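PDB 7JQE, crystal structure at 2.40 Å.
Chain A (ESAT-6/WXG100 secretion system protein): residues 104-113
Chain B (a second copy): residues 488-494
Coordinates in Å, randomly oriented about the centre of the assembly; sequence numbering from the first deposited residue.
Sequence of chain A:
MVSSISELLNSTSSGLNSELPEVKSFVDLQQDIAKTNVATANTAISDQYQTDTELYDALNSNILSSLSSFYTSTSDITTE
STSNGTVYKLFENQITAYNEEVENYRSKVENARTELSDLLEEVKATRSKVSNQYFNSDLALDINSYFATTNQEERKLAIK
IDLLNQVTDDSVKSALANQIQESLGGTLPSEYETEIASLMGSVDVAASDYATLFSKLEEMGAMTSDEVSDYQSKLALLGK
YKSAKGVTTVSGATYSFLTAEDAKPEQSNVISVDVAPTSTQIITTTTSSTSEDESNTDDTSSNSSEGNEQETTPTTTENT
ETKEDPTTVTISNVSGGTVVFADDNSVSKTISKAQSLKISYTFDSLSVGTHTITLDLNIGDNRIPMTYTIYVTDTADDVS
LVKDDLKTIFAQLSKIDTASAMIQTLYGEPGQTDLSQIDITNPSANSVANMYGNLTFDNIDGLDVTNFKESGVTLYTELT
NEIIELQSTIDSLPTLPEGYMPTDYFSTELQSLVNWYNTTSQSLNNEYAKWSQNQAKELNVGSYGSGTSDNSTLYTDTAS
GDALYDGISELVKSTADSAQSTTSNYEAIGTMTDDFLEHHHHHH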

# COMPACT_ATOMS: atom_id res chain seq x y z
N ASN A 104 -50.73 -38.07 -61.43
CA ASN A 104 -50.72 -37.45 -60.12
C ASN A 104 -49.62 -38.03 -59.23
O ASN A 104 -49.05 -37.31 -58.41
CB ASN A 104 -52.09 -37.61 -59.45
CG ASN A 104 -52.24 -36.76 -58.21
OD1 ASN A 104 -51.60 -35.72 -58.07
ND2 ASN A 104 -53.09 -37.20 -57.29
N TYR A 105 -49.31 -39.31 -59.41
CA TYR A 105 -48.24 -39.93 -58.63
C TYR A 105 -46.90 -39.29 -58.95
O TYR A 105 -46.13 -38.93 -58.04
CB TYR A 105 -48.21 -41.44 -58.90
CG TYR A 105 -47.29 -42.23 -58.00
CD1 TYR A 105 -47.79 -42.93 -56.91
CD2 TYR A 105 -45.92 -42.29 -58.24
CE1 TYR A 105 -46.95 -43.67 -56.09
CE2 TYR A 105 -45.08 -43.01 -57.43
CZ TYR A 105 -45.60 -43.70 -56.35
OH TYR A 105 -44.76 -44.43 -55.53
N ARG A 106 -46.58 -39.14 -60.24
CA ARG A 106 -45.30 -38.56 -60.62
C ARG A 106 -45.24 -37.08 -60.26
O ARG A 106 -44.17 -36.58 -59.87
CB ARG A 106 -45.06 -38.77 -62.11
CG ARG A 106 -43.74 -38.19 -62.60
CD ARG A 106 -43.47 -38.56 -64.05
NE ARG A 106 -44.56 -38.16 -64.94
CZ ARG A 106 -44.74 -36.92 -65.38
NH1 ARG A 106 -45.76 -36.64 -66.19
NH2 ARG A 106 -43.92 -35.95 -64.99
N SER A 107 -46.36 -36.36 -60.39
CA SER A 107 -46.36 -34.94 -60.05
C SER A 107 -46.10 -34.73 -58.56
O SER A 107 -45.41 -33.78 -58.18
CB SER A 107 -47.68 -34.30 -60.47
OG SER A 107 -48.72 -34.66 -59.58
N LYS A 108 -46.67 -35.59 -57.71
CA LYS A 108 -46.40 -35.49 -56.28
C LYS A 108 -44.94 -35.80 -55.97
O LYS A 108 -44.32 -35.12 -55.16
CB LYS A 108 -47.34 -36.41 -55.50
CG LYS A 108 -48.75 -35.87 -55.36
CD LYS A 108 -49.57 -36.68 -54.37
CE LYS A 108 -50.99 -36.13 -54.27
NZ LYS A 108 -51.83 -36.91 -53.31
N VAL A 109 -44.39 -36.83 -56.62
CA VAL A 109 -42.97 -37.14 -56.44
C VAL A 109 -42.11 -35.94 -56.83
O VAL A 109 -41.16 -35.58 -56.13
CB VAL A 109 -42.58 -38.39 -57.24
CG1 VAL A 109 -41.07 -38.49 -57.38
CG2 VAL A 109 -43.14 -39.64 -56.58
N GLU A 110 -42.44 -35.30 -57.96
CA GLU A 110 -41.69 -34.12 -58.37
C GLU A 110 -41.94 -32.95 -57.43
O GLU A 110 -41.04 -32.13 -57.22
CB GLU A 110 -42.05 -33.75 -59.81
CG GLU A 110 -41.61 -34.77 -60.83
CD GLU A 110 -42.26 -34.57 -62.18
OE1 GLU A 110 -42.88 -33.51 -62.39
OE2 GLU A 110 -42.15 -35.47 -63.04
N ASN A 111 -43.14 -32.84 -56.87
CA ASN A 111 -43.40 -31.79 -55.89
C ASN A 111 -42.60 -32.04 -54.61
O ASN A 111 -42.14 -31.09 -53.96
CB ASN A 111 -44.89 -31.71 -55.58
CG ASN A 111 -45.26 -30.46 -54.80
OD1 ASN A 111 -45.02 -30.37 -53.60
ND2 ASN A 111 -45.83 -29.48 -55.50
N ALA A 112 -42.43 -33.31 -54.23
CA ALA A 112 -41.56 -33.63 -53.10
C ALA A 112 -40.11 -33.30 -53.43
O ALA A 112 -39.36 -32.84 -52.56
CB ALA A 112 -41.72 -35.10 -52.73
N ARG A 113 -39.70 -33.53 -54.67
CA ARG A 113 -38.33 -33.22 -55.07
C ARG A 113 -38.05 -31.73 -54.97
O ARG A 113 -36.96 -31.32 -54.54
CB ARG A 113 -38.08 -33.73 -56.49
CG ARG A 113 -36.69 -33.44 -57.04
CD ARG A 113 -36.63 -33.86 -58.50
NE ARG A 113 -37.02 -35.25 -58.67
CZ ARG A 113 -37.55 -35.75 -59.78
NH1 ARG A 113 -37.88 -37.03 -59.85
NH2 ARG A 113 -37.76 -34.97 -60.83
N SER B 488 -43.04 -33.16 -43.32
CA SER B 488 -44.14 -32.87 -44.23
C SER B 488 -43.94 -33.56 -45.57
O SER B 488 -44.86 -34.20 -46.10
CB SER B 488 -44.29 -31.36 -44.41
OG SER B 488 -45.41 -31.04 -45.22
N THR B 489 -42.74 -33.45 -46.14
CA THR B 489 -42.47 -34.09 -47.43
C THR B 489 -42.43 -35.60 -47.30
O THR B 489 -42.91 -36.31 -48.19
CB THR B 489 -41.16 -33.57 -48.01
OG1 THR B 489 -40.20 -33.36 -46.96
CG2 THR B 489 -41.39 -32.25 -48.74
N ILE B 490 -41.89 -36.12 -46.20
CA ILE B 490 -41.95 -37.57 -45.97
C ILE B 490 -43.40 -38.02 -45.95
O ILE B 490 -43.78 -38.98 -46.63
CB ILE B 490 -41.23 -37.95 -44.66
CG1 ILE B 490 -39.75 -37.58 -44.74
CG2 ILE B 490 -41.39 -39.44 -44.40
CD1 ILE B 490 -38.94 -38.08 -43.56
N ASP B 491 -44.24 -37.35 -45.15
CA ASP B 491 -45.66 -37.67 -45.12
C ASP B 491 -46.28 -37.56 -46.52
O ASP B 491 -46.88 -38.51 -47.02
CB ASP B 491 -46.39 -36.77 -44.13
CG ASP B 491 -46.20 -37.20 -42.69
OD1 ASP B 491 -45.58 -38.26 -42.46
OD2 ASP B 491 -46.67 -36.48 -41.78
N SER B 492 -46.12 -36.40 -47.16
CA SER B 492 -46.64 -36.18 -48.51
C SER B 492 -45.67 -36.76 -49.53
O SER B 492 -44.93 -36.05 -50.22
CB SER B 492 -46.89 -34.69 -48.74
OG SER B 492 -47.90 -34.20 -47.88
N LEU B 493 -45.68 -38.09 -49.64
CA LEU B 493 -44.81 -38.83 -50.54
C LEU B 493 -45.38 -40.23 -50.76
O LEU B 493 -45.23 -41.10 -49.89
CB LEU B 493 -43.39 -38.90 -49.97
CG LEU B 493 -42.31 -39.52 -50.87
CD1 LEU B 493 -41.98 -38.60 -52.03
CD2 LEU B 493 -41.06 -39.82 -50.07
N PRO B 494 -46.07 -40.48 -51.89
CA PRO B 494 -46.74 -41.75 -52.18
C PRO B 494 -45.82 -42.78 -52.82
O PRO B 494 -46.23 -43.94 -52.94
CB PRO B 494 -47.85 -41.34 -53.15
CG PRO B 494 -47.25 -40.22 -53.90
CD PRO B 494 -46.35 -39.47 -52.93

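The residue with the greatest buried area in this contact is a proline that lies beyond the end of its own helix. Pro B494 has 100 Å² covered by the chain A stretch, nearly a third of the 329 Å² buried by the two stretches together, and no clear hydrogen bond crosses between them. The contact is therefore chiefly one of shape and apolar surface, made by a continuous helix on one side and a helix that gives way to an extended segment on the other.

Chain A supplies the regular partner. Residues 104-113 lie within a longer helix, held by successive i to i+4 backbone bonds such as Lys A108 N to Asn A104 O (3.0 Å) and Ala A112 N to Lys A108 O (2.8 Å). Because these bonds satisfy the backbone internally, the helix meets its neighbour mainly through side chains. Chain B is helical through Asp B491. Ser B492 N still donates to Ser B488 O at 2.7 Å, but Ser B492 itself leaves helical phi/psi, and Leu B493, at -161/100, is extended. The chain then runs alongside the chain A helix: Thr B489 has its CA 5.8 Å from the CA of Ala A112, while the CA of Pro B494 lies 6.9 Å from that of Tyr A105. The two stretches thus run in opposite senses, and the contact residues Tyr A105, Lys A108 and Ala A112, spaced three and four apart, fall along one side of the helix.

At one end, Ala A112 points its CB toward chain B and reaches Leu B493 CD1 at 3.6 Å. The small methyl suits a site where the backbones come close, and it offers an apolar surface to leucine, whose CB points sideways but whose branched end comes nearer. The same Ala A112 CB is 4.2 Å from Ser B492 O, so the methyl also borders the backbone where the chain B helix has ended. Thr B489 points toward chain A as well; its CG2 methyl lies 4.4 Å from Ala A112 O, a looser contact.

At the other end, Tyr A105 meets the proline. Its CB points sideways, yet the long side chain, with chi1 in the t well, carries the ring to Pro B494. Pro B494 CG lies over one face of the ring, and Tyr A105 CE1 approaches Pro B494 CB at 3.9 Å. A flat aromatic face and a compact, rigid pyrrolidine ring fit well, since both present broad, largely apolar surfaces. The phenol adds a polar approach, with Tyr A105 OH 3.0 Å from Pro B494 O. Between these ends, Lys A108 contributes the aliphatic base of its side chain, its CB 4.1 Å from Pro B494 CD.

Away from the chain B stretch, charge serves the helix itself: Arg A106 NH2 forms a salt bridge with Glu A110 OE2 at 2.7 Å, one turn along.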